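Local coordinates for TPR repeat-containing protein (Cytophaga hutchinsonii, PDB 3U4T) that is of unknown function but folds as a helical tetratricopeptide-repeat array, a scaffold that in relatives commonly serves protein-protein recognition, at residues N41-E49 with D76-K86. The protein carries 1 engineered substitution. Numbering follows the deposited sequence.
Sequences NRRAVCYYE and DFEYYGKILMK
V45, Y48, Y79 and I83 form the apolar centre where helix 40-49 meets helix 74-86, two helices of a tetratricopeptide-repeat array that run in roughly the same direction, with helix 53-64 between them in sequence. The pair illustrates how, in such an array, a helix packs on the next but one in the chain; here the interface is filled by those four side chains, and the axes of segments 41-49 and 76-86 come within 10.6 Å and differ by 38° in direction. Y48 is the knob, set among Y79, K82, I83 and K86. With CG trans to the backbone N, its ring reaches across to the second helix, where CD1 of Y48 lies 3.8 Å from CG1 of I83. Y79 turns its edge to this ring in an offset edge-to-face pair, planes at 82° and CD2 of Y48 4.0 Å from CE2 of Y79. One face of the Y79 ring is taken by V45, whose CG2 makes a CH-pi contact 3.8 Å from the ring centroid, which should restrict the tilt of the Y79 ring. Deeper in, A44 meets CD1 of I83 and also rests against D59 of helix 53-64. The aliphatic part of K82 passes the phenol end of Y48 at about a right angle, its CD 3.6 Å from Y48 OH.

Polar groups close both ends. Near the C-terminal ends of the segments, a water bonded to Y48 OH donates to K82 O and accepts from K86 NZ, linking the phenol to backbone and ammonium alike. Near the N-terminal ends, D76 is held through OD2 by the backbone N of K73, while its OD1 receives N41 ND2 on the syn side at 3.0 Å, a nearly straight bond lying close to the amide plane but tilted 34° from that of the carboxylate.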
loop_
_atom_site.group_PDB
_atom_site.type_symbol
_atom_site.label_atom_id
_atom_site.label_comp_id
_atom_site.label_asym_id
_atom_site.label_seq_id
_atom_site.Cartn_x
_atom_site.Cartn_y
_atom_site.Cartn_z
ATOM N N ASN A 41 11.227 20.431 -12.617
ATOM C CA ASN A 41 10.298 19.408 -12.146
ATOM C C ASN A 41 10.953 18.034 -12.173
ATOM O O ASN A 41 10.577 17.150 -11.411
ATOM C CB ASN A 41 8.994 19.404 -12.962
ATOM C CG ASN A 41 9.204 19.028 -14.419
ATOM O OD1 ASN A 41 10.230 19.342 -15.016
ATOM N ND2 ASN A 41 8.212 18.382 -15.004
ATOM N N ARG A 42 11.948 17.863 -13.036
ATOM C CA ARG A 42 12.654 16.594 -13.150
ATOM C C ARG A 42 13.693 16.466 -12.045
ATOM O O ARG A 42 13.863 15.395 -11.462
ATOM C CB ARG A 42 13.320 16.484 -14.525
ATOM C CG ARG A 42 12.326 16.288 -15.662
ATOM C CD ARG A 42 13.022 16.150 -17.012
ATOM N NE ARG A 42 12.079 15.833 -18.084
ATOM C CZ ARG A 42 11.097 16.633 -18.491
ATOM N NH1 ARG A 42 10.915 17.817 -17.922
ATOM N NH2 ARG A 42 10.295 16.242 -19.471
ATOM N N ARG A 43 14.379 17.566 -11.749
ATOM C CA ARG A 43 15.389 17.540 -10.705
ATOM C C ARG A 43 14.660 17.354 -9.386
ATOM O O ARG A 43 15.147 16.676 -8.485
ATOM C CB ARG A 43 16.190 18.845 -10.696
ATOM C CG ARG A 43 17.525 18.755 -9.955
ATOM C CD ARG A 43 18.407 19.971 -10.238
ATOM N NE ARG A 43 17.935 21.183 -9.573
ATOM C CZ ARG A 43 18.509 22.377 -9.696
ATOM N NH1 ARG A 43 19.581 22.534 -10.467
ATOM N NH2 ARG A 43 18.030 23.413 -9.025
ATOM N N ALA A 44 13.478 17.949 -9.280
ATOM C CA ALA A 44 12.687 17.830 -8.063
ATOM C C ALA A 44 12.416 16.352 -7.784
ATOM O O ALA A 44 12.627 15.878 -6.669
ATOM C CB ALA A 44 11.384 18.589 -8.208
ATOM N N VAL A 45 11.954 15.627 -8.798
ATOM C CA VAL A 45 11.680 14.199 -8.654
ATOM C C VAL A 45 12.969 13.445 -8.319
ATOM O O VAL A 45 12.972 12.574 -7.451
ATOM C CB VAL A 45 11.090 13.599 -9.938
ATOM C CG1 VAL A 45 11.036 12.084 -9.816
ATOM C CG2 VAL A 45 9.701 14.154 -10.178
ATOM N N CYS A 46 14.061 13.763 -9.008
ATOM C CA CYS A 46 15.316 13.088 -8.713
ATOM C C CYS A 46 15.590 13.232 -7.204
ATOM O O CYS A 46 15.700 12.231 -6.483
ATOM C CB CYS A 46 16.461 13.685 -9.551
ATOM S SG CYS A 46 16.338 13.325 -11.358
ATOM N N TYR A 47 15.661 14.470 -6.722
ATOM C CA TYR A 47 15.905 14.710 -5.301
ATOM C C TYR A 47 14.911 13.949 -4.414
ATOM O O TYR A 47 15.283 13.389 -3.378
ATOM C CB TYR A 47 15.839 16.212 -4.994
ATOM C CG TYR A 47 17.100 16.984 -5.341
ATOM C CD1 TYR A 47 18.337 16.594 -4.827
ATOM C CD2 TYR A 47 17.054 18.123 -6.156
ATOM C CE1 TYR A 47 19.493 17.312 -5.108
ATOM C CE2 TYR A 47 18.209 18.852 -6.445
ATOM C CZ TYR A 47 19.424 18.438 -5.915
ATOM O OH TYR A 47 20.570 19.150 -6.187
ATOM N N TYR A 48 13.646 13.929 -4.821
ATOM C CA TYR A 48 12.608 13.229 -4.063
ATOM C C TYR A 48 12.887 11.725 -3.941
ATOM O O TYR A 48 12.664 11.131 -2.883
ATOM C CB TYR A 48 11.248 13.436 -4.730
ATOM C CG TYR A 48 10.160 12.556 -4.172
ATOM C CD1 TYR A 48 9.479 12.910 -3.006
ATOM C CD2 TYR A 48 9.833 11.353 -4.792
ATOM C CE1 TYR A 48 8.496 12.088 -2.474
ATOM C CE2 TYR A 48 8.853 10.515 -4.267
ATOM C CZ TYR A 48 8.190 10.887 -3.109
ATOM O OH TYR A 48 7.231 10.050 -2.581
ATOM N N GLU A 49 13.357 11.104 -5.024
ATOM C CA GLU A 49 13.651 9.670 -5.004
ATOM C C GLU A 49 14.911 9.400 -4.172
ATOM O O GLU A 49 15.089 8.306 -3.646
ATOM C CB GLU A 49 13.825 9.132 -6.430
ATOM C CG GLU A 49 12.584 9.249 -7.330
ATOM C CD GLU A 49 11.434 8.353 -6.905
ATOM O OE1 GLU A 49 11.666 7.419 -6.111
ATOM O OE2 GLU A 49 10.298 8.572 -7.377
ATOM N N ASP A 76 3.125 16.606 -12.255
ATOM C CA ASP A 76 3.795 17.647 -11.488
ATOM C C ASP A 76 3.075 17.931 -10.177
ATOM O O ASP A 76 3.719 18.088 -9.133
ATOM C CB ASP A 76 3.894 18.920 -12.320
ATOM C CG ASP A 76 4.464 18.658 -13.680
ATOM O OD1 ASP A 76 5.531 17.996 -13.746
ATOM O OD2 ASP A 76 3.852 19.112 -14.674
ATOM N N PHE A 77 1.745 18.005 -10.225
ATOM C CA PHE A 77 0.973 18.261 -9.006
ATOM C C PHE A 77 1.137 17.069 -8.060
ATOM O O PHE A 77 1.289 17.236 -6.839
ATOM C CB PHE A 77 -0.504 18.469 -9.344
ATOM C CG PHE A 77 -0.782 19.754 -10.051
ATOM C CD1 PHE A 77 -1.052 20.917 -9.328
ATOM C CD2 PHE A 77 -0.722 19.824 -11.440
ATOM C CE1 PHE A 77 -1.261 22.136 -9.985
ATOM C CE2 PHE A 77 -0.927 21.036 -12.108
ATOM C CZ PHE A 77 -1.194 22.191 -11.379
ATOM N N GLU A 78 1.115 15.867 -8.633
ATOM C CA GLU A 78 1.276 14.645 -7.848
ATOM C C GLU A 78 2.559 14.689 -7.024
ATOM O O GLU A 78 2.527 14.490 -5.811
ATOM C CB GLU A 78 1.289 13.429 -8.771
ATOM C CG GLU A 78 1.842 12.173 -8.146
ATOM C CD GLU A 78 1.829 11.008 -9.111
ATOM O OE1 GLU A 78 2.063 11.223 -10.322
ATOM O OE2 GLU A 78 1.598 9.874 -8.657
ATOM N N TYR A 79 3.684 14.964 -7.681
ATOM C CA TYR A 79 4.956 15.036 -6.978
ATOM C C TYR A 79 5.047 16.227 -6.034
ATOM O O TYR A 79 5.798 16.196 -5.064
ATOM C CB TYR A 79 6.118 15.045 -7.969
ATOM C CG TYR A 79 6.449 13.649 -8.444
ATOM C CD1 TYR A 79 5.856 13.118 -9.586
ATOM C CD2 TYR A 79 7.248 12.812 -7.669
ATOM C CE1 TYR A 79 6.041 11.790 -9.933
ATOM C CE2 TYR A 79 7.438 11.487 -8.005
ATOM C CZ TYR A 79 6.831 10.980 -9.129
ATOM O OH TYR A 79 6.993 9.652 -9.417
ATOM N N TYR A 80 4.275 17.272 -6.304
ATOM C CA TYR A 80 4.298 18.425 -5.421
ATOM C C TYR A 80 3.741 17.923 -4.099
ATOM O O TYR A 80 4.324 18.163 -3.041
ATOM C CB TYR A 80 3.427 19.557 -5.964
ATOM C CG TYR A 80 3.603 20.864 -5.222
ATOM C CD1 TYR A 80 4.666 21.049 -4.335
ATOM C CD2 TYR A 80 2.730 21.931 -5.432
ATOM C CE1 TYR A 80 4.856 22.272 -3.675
ATOM C CE2 TYR A 80 2.910 23.151 -4.780
ATOM C CZ TYR A 80 3.973 23.311 -3.904
ATOM O OH TYR A 80 4.138 24.493 -3.232
ATOM N N GLY A 81 2.619 17.206 -4.182
ATOM C CA GLY A 81 1.989 16.645 -3.000
ATOM C C GLY A 81 2.851 15.597 -2.313
ATOM O O GLY A 81 2.957 15.580 -1.078
ATOM N N LYS A 82 3.466 14.705 -3.088
ATOM C CA LYS A 82 4.318 13.697 -2.475
ATOM C C LYS A 82 5.438 14.404 -1.717
ATOM O O LYS A 82 5.816 13.987 -0.624
ATOM C CB LYS A 82 4.940 12.771 -3.517
ATOM C CG LYS A 82 3.997 11.780 -4.159
ATOM C CD LYS A 82 4.789 10.824 -5.044
ATOM C CE LYS A 82 3.886 9.942 -5.884
ATOM N NZ LYS A 82 2.910 9.189 -5.061
ATOM N N ILE A 83 5.967 15.476 -2.304
ATOM C CA ILE A 83 7.041 16.228 -1.661
ATOM C C ILE A 83 6.566 16.956 -0.418
ATOM O O ILE A 83 7.291 17.025 0.568
ATOM C CB ILE A 83 7.688 17.231 -2.638
ATOM C CG1 ILE A 83 8.387 16.465 -3.753
ATOM C CG2 ILE A 83 8.706 18.084 -1.921
ATOM C CD1 ILE A 83 8.818 17.337 -4.904
ATOM N N LEU A 84 5.349 17.496 -0.460
ATOM C CA LEU A 84 4.799 18.208 0.696
ATOM C C LEU A 84 4.480 17.219 1.806
ATOM O O LEU A 84 4.753 17.469 2.982
ATOM C CB LEU A 84 3.530 18.989 0.310
ATOM C CG LEU A 84 3.768 20.252 -0.534
ATOM C CD1 LEU A 84 2.467 20.735 -1.133
ATOM C CD2 LEU A 84 4.410 21.348 0.327
HETATM N N MSE A 85 3.909 16.076 1.450
HETATM C CA MSE A 85 3.601 15.105 2.484
HETATM C C MSE A 85 4.891 14.749 3.233
HETATM O O MSE A 85 4.895 14.676 4.459
HETATM C CB MSE A 85 2.955 13.855 1.881
HETATM C CG MSE A 85 2.349 12.920 2.921
HETATM SE SE MSE A 85 0.899 13.713 3.906
HETATM C CE MSE A 85 -0.527 13.318 2.623
ATOM N N LYS A 86 5.994 14.554 2.514
ATOM C CA LYS A 86 7.257 14.221 3.181
ATOM C C LYS A 86 7.754 15.335 4.096
ATOM O O LYS A 86 8.459 15.074 5.067
ATOM C CB LYS A 86 8.355 13.897 2.158
ATOM C CG LYS A 86 8.245 12.525 1.503
ATOM C CD LYS A 86 8.377 11.425 2.530
ATOM C CE LYS A 86 8.461 10.053 1.882
ATOM N NZ LYS A 86 7.208 9.676 1.178
HETATM O O HOH W 1 5.376 11.328 -0.696
#